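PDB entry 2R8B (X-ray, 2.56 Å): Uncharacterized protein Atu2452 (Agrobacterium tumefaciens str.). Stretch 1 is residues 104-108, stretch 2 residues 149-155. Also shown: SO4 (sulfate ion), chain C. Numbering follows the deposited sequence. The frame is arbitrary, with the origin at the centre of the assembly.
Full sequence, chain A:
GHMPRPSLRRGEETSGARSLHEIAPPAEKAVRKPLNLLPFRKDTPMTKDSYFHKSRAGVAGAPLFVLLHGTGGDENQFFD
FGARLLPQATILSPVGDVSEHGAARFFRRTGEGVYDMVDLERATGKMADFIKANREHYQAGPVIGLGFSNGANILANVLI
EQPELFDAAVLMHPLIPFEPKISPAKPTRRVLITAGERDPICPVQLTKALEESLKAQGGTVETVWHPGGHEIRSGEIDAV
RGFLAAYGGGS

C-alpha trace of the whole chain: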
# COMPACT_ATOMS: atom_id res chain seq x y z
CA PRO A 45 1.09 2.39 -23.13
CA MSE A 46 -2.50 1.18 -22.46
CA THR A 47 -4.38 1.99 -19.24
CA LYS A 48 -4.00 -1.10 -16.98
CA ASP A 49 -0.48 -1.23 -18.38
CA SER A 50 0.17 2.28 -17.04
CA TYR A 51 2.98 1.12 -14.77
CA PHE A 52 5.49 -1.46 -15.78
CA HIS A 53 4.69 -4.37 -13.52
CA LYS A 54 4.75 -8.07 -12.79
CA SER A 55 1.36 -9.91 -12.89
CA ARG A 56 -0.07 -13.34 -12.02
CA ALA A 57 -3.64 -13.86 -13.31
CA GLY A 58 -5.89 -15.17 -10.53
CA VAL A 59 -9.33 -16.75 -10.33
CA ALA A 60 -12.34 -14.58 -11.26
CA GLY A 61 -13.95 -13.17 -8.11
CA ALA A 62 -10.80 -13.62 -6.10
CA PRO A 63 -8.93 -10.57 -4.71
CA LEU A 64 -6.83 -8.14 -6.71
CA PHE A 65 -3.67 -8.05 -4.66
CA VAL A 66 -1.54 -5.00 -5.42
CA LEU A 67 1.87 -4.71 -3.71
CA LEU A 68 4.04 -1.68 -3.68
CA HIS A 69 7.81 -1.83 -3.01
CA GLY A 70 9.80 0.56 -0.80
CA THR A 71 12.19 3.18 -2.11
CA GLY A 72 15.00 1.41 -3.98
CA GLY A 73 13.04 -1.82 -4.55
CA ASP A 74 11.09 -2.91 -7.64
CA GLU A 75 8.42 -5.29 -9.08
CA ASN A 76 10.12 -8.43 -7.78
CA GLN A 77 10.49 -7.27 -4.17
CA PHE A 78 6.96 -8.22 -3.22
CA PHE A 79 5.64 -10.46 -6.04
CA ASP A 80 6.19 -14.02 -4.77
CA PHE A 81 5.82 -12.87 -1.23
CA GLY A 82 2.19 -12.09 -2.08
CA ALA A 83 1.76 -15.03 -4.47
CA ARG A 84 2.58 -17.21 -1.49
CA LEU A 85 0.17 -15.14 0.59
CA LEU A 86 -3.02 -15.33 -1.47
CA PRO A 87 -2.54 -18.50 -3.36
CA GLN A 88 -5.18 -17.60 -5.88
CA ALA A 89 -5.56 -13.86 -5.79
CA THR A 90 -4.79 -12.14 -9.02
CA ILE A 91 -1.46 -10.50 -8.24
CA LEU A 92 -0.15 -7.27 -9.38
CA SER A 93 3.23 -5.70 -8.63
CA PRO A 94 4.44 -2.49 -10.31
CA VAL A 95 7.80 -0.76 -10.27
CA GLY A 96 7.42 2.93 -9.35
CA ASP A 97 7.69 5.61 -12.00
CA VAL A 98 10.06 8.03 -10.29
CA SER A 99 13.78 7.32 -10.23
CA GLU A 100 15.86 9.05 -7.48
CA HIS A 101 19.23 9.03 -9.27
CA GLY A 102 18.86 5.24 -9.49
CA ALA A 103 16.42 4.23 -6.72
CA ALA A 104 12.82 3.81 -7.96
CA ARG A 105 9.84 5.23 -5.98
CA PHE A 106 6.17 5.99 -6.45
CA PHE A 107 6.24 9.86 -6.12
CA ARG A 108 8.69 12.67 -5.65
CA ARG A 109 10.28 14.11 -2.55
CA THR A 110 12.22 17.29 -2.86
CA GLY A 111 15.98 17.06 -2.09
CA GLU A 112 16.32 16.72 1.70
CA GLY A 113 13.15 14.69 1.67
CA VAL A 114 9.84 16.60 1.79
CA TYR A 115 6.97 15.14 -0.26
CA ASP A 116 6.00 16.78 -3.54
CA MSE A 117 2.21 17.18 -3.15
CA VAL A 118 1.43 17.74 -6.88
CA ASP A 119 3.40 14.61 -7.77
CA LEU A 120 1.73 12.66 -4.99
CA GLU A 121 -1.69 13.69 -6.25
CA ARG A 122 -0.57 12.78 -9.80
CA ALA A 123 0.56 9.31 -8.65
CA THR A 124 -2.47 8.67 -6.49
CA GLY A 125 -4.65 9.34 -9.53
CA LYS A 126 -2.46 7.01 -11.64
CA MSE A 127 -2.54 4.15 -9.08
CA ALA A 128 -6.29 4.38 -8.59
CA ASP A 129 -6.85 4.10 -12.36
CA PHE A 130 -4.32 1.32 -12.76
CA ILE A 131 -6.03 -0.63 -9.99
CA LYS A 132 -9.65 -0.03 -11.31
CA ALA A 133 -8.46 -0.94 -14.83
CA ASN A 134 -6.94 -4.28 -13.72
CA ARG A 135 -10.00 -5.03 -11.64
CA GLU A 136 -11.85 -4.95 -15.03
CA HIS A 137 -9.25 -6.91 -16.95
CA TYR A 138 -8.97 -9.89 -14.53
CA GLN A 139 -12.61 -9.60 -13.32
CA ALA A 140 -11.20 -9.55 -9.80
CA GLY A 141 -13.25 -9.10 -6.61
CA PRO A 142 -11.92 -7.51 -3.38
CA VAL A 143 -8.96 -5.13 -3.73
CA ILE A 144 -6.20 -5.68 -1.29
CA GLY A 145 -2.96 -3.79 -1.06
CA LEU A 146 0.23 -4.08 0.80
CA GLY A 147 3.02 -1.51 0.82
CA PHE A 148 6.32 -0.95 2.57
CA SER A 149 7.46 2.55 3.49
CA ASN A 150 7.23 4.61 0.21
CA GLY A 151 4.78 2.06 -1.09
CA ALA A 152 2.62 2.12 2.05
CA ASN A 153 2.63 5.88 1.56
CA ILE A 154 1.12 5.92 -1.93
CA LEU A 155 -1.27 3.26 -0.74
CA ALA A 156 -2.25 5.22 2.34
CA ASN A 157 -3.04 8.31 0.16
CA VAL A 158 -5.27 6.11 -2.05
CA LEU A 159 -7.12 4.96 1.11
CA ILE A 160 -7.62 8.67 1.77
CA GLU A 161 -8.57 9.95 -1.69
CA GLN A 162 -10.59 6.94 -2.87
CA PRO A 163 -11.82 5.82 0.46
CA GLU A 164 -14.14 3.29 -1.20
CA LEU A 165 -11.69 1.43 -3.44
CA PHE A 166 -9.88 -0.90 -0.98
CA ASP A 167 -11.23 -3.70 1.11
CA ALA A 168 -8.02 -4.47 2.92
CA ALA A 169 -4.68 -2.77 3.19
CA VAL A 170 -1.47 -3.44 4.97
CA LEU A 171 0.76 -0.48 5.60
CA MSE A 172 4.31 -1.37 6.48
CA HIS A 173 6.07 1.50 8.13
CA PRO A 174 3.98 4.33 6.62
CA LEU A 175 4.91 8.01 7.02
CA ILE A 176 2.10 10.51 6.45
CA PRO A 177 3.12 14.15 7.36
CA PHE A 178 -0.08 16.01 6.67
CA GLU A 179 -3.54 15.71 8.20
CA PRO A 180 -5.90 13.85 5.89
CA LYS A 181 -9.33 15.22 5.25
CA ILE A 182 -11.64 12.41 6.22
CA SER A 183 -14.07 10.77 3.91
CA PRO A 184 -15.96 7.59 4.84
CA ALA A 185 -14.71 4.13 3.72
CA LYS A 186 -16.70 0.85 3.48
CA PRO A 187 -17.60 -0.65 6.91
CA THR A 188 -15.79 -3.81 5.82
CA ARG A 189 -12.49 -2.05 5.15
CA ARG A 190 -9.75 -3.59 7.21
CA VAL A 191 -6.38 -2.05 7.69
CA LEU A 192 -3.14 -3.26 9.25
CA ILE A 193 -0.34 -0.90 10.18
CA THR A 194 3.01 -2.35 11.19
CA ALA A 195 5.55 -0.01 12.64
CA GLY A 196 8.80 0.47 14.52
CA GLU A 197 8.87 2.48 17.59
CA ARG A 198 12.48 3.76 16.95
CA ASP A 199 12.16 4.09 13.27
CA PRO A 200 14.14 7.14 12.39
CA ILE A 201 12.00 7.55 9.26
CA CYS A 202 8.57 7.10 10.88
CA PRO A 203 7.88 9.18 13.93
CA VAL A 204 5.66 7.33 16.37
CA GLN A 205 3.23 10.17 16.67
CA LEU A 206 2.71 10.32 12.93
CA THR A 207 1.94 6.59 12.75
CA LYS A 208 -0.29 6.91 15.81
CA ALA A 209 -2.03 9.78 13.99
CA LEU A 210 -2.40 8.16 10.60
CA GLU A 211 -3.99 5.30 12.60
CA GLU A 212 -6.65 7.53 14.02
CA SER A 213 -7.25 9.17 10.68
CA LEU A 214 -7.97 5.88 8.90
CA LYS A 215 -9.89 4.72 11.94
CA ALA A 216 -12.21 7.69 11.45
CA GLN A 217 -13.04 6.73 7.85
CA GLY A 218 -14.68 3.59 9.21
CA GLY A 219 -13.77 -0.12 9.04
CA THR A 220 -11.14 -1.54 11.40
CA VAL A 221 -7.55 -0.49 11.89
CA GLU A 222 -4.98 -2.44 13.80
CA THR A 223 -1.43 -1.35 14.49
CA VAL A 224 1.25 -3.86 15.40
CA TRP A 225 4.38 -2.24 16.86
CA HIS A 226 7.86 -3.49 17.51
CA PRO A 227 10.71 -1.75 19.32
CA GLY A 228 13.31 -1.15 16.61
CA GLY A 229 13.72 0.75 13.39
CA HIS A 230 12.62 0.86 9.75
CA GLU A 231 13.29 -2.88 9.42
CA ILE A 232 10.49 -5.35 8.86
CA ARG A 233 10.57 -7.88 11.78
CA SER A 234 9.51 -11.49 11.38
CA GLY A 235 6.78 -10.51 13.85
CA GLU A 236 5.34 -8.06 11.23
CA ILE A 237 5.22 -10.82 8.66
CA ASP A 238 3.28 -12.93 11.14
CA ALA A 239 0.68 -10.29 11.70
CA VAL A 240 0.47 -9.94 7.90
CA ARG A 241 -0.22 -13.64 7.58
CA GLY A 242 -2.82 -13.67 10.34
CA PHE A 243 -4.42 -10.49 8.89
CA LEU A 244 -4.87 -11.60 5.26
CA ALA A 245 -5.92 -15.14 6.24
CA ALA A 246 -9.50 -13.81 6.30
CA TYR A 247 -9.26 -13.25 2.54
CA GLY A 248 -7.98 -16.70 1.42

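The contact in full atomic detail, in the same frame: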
# COMPACT_ATOMS: atom_id res chain seq x y z
N ALA A 104 14.19 3.58 -7.52
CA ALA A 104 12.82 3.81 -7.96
C ALA A 104 11.84 4.04 -6.79
O ALA A 104 11.96 3.39 -5.74
CB ALA A 104 12.37 2.68 -8.83
N ARG A 105 10.90 4.97 -6.97
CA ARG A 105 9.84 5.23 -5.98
C ARG A 105 8.56 5.60 -6.68
O ARG A 105 8.56 5.78 -7.90
CB ARG A 105 10.21 6.31 -4.95
CG ARG A 105 11.19 7.38 -5.41
CD ARG A 105 11.74 8.24 -4.29
NE ARG A 105 10.65 8.96 -3.65
CZ ARG A 105 10.29 8.80 -2.37
NH1 ARG A 105 9.25 9.49 -1.89
NH2 ARG A 105 10.97 7.98 -1.57
N PHE A 106 7.49 5.70 -5.90
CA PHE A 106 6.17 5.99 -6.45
C PHE A 106 5.73 7.46 -6.54
O PHE A 106 4.62 7.72 -7.05
CB PHE A 106 5.12 5.20 -5.69
CG PHE A 106 5.12 3.76 -6.03
CD1 PHE A 106 5.75 2.85 -5.19
CD2 PHE A 106 4.52 3.31 -7.21
CE1 PHE A 106 5.78 1.47 -5.51
CE2 PHE A 106 4.54 1.96 -7.54
CZ PHE A 106 5.18 1.04 -6.68
N PHE A 107 6.54 8.40 -6.04
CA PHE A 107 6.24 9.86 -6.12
C PHE A 107 7.40 10.63 -5.59
O PHE A 107 8.22 10.10 -4.86
CB PHE A 107 4.98 10.26 -5.35
CG PHE A 107 5.07 10.02 -3.87
CD1 PHE A 107 4.84 8.75 -3.34
CD2 PHE A 107 5.38 11.06 -3.01
CE1 PHE A 107 4.92 8.50 -2.00
CE2 PHE A 107 5.48 10.83 -1.67
CZ PHE A 107 5.24 9.51 -1.15
N ARG A 108 7.47 11.91 -5.90
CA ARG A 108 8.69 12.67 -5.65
C ARG A 108 8.77 13.36 -4.30
O ARG A 108 7.83 14.02 -3.87
CB ARG A 108 8.93 13.69 -6.76
CG ARG A 108 10.30 14.33 -6.70
CD ARG A 108 10.52 15.41 -7.75
NE ARG A 108 9.91 16.68 -7.39
CZ ARG A 108 10.59 17.70 -6.89
NH1 ARG A 108 9.97 18.82 -6.58
NH2 ARG A 108 11.89 17.60 -6.71
N SER A 149 6.82 1.24 3.46
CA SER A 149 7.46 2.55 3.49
C SER A 149 6.89 3.42 2.35
O SER A 149 5.68 3.71 2.37
CB SER A 149 8.98 2.36 3.34
OG SER A 149 9.71 3.44 3.90
N ASN A 150 7.70 3.78 1.34
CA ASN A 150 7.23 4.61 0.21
C ASN A 150 6.01 4.07 -0.49
O ASN A 150 5.19 4.85 -0.99
CB ASN A 150 8.32 4.81 -0.83
CG ASN A 150 7.81 5.56 -2.08
OD1 ASN A 150 7.69 4.96 -3.17
ND2 ASN A 150 7.52 6.85 -1.93
N GLY A 151 5.91 2.74 -0.53
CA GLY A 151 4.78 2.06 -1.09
C GLY A 151 3.57 2.08 -0.17
O GLY A 151 2.44 2.15 -0.66
N ALA A 152 3.77 1.99 1.16
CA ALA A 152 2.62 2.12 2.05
C ALA A 152 2.09 3.55 1.97
O ALA A 152 0.90 3.84 2.26
CB ALA A 152 2.98 1.79 3.44
N ASN A 153 2.97 4.47 1.57
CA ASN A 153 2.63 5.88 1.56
C ASN A 153 1.71 6.24 0.41
O ASN A 153 0.73 6.98 0.60
CB ASN A 153 3.89 6.75 1.62
CG ASN A 153 4.67 6.52 2.91
OD1 ASN A 153 4.12 6.05 3.91
ND2 ASN A 153 5.95 6.81 2.90
N ILE A 154 1.99 5.69 -0.77
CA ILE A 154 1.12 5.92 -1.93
C ILE A 154 -0.21 5.17 -1.69
O ILE A 154 -1.31 5.62 -2.05
CB ILE A 154 1.88 5.60 -3.28
CG1 ILE A 154 1.30 6.32 -4.51
CG2 ILE A 154 2.16 4.14 -3.51
CD1 ILE A 154 -0.03 5.95 -4.93
N LEU A 155 -0.10 4.07 -0.98
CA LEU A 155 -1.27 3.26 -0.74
C LEU A 155 -2.14 3.94 0.30
O LEU A 155 -3.36 4.04 0.14
CB LEU A 155 -0.85 1.85 -0.33
CG LEU A 155 -1.90 0.84 0.10
CD1 LEU A 155 -3.01 0.65 -0.99
CD2 LEU A 155 -1.24 -0.51 0.51
S SO4 C . 8.54 8.28 1.24
O1 SO4 C . 7.16 7.90 0.94
O2 SO4 C . 9.42 7.40 0.47
O3 SO4 C . 8.75 9.64 0.75
O4 SO4 C . 8.87 8.14 2.67

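Stretch 1 leaves a strand at R105 and continues as loop through F106, F107 and R108. Stretch 2 is the first part of a helix that runs from N150 past L155, with S149 at the N-cap position. The side chain of S149 makes no capping bond, but its backbone carbonyl takes part in the first turn: N153 N donates to S149 O at 2.9 Å. L155 N donates to G151 O at 3.2 Å, while the bond from I154 N to N150 O, at 3.3 Å, is weak. The two backbones stay well apart. R105 CA lies 6.7 Å from N150 CA, and F106 CA lies 6.8 Å from I154 CA. Most of the close contacts involve a side chain on at least one side.

N150 has the largest area covered by the other stretch and touches R105, F106 and F107. Its CA-to-CB bond points toward stretch 1, and chi1 is t. The amide oxygen accepts the one hydrogen bond that crosses between the stretches, from F106 N to N150 OD1 at 2.8 Å. The angle of 167° is close to linear. This bond ties the chain just after the strand to the start of the helix. The same oxygen lies at the edge of the F106 ring, with F106 CD1 3.5 Å from N150 OD1.

The amide nitrogen faces a different setting. N150 ND2 sits over one face of the R105 guanidinium, 3.2 Å from R105 NH1. Both are donors, so they do not bond to each other. The sulfate, probably from the crystallisation liquor, accepts from both residues. R105 NH1 donates to SO4 O3 at 2.7 Å, and R105 NH2 to SO4 O2 at 2.6 Å. N150 ND2 donates to SO4 O1 at 3.1 Å. N153 ND2 reaches the same O1 at 2.5 Å, so one sulfate oxygen links two helix residues one turn apart.

R105 is also held within its own stretch. R105 NE donates to F107 O at 2.9 Å, and R105 NH1 adds a weak bond to F107 O at 3.2 Å. The side chain thus runs alongside the following loop residues, and its guanidinium reaches the anion as well.

The apolar part pairs the two phenylalanines with I154. F106 CB packs against I154 CG2 at 3.8 Å. G151 has no side chain, and its CA approaches F106 CD1 at 4.3 Å. The CA-to-CB bond of F107 points sideways, but the ring comes nearer the helix. F107 CD1 lies 4.3 Å from I154 CB, and N153 CB meets the ring edge, 4.1 Å from F107 CZ.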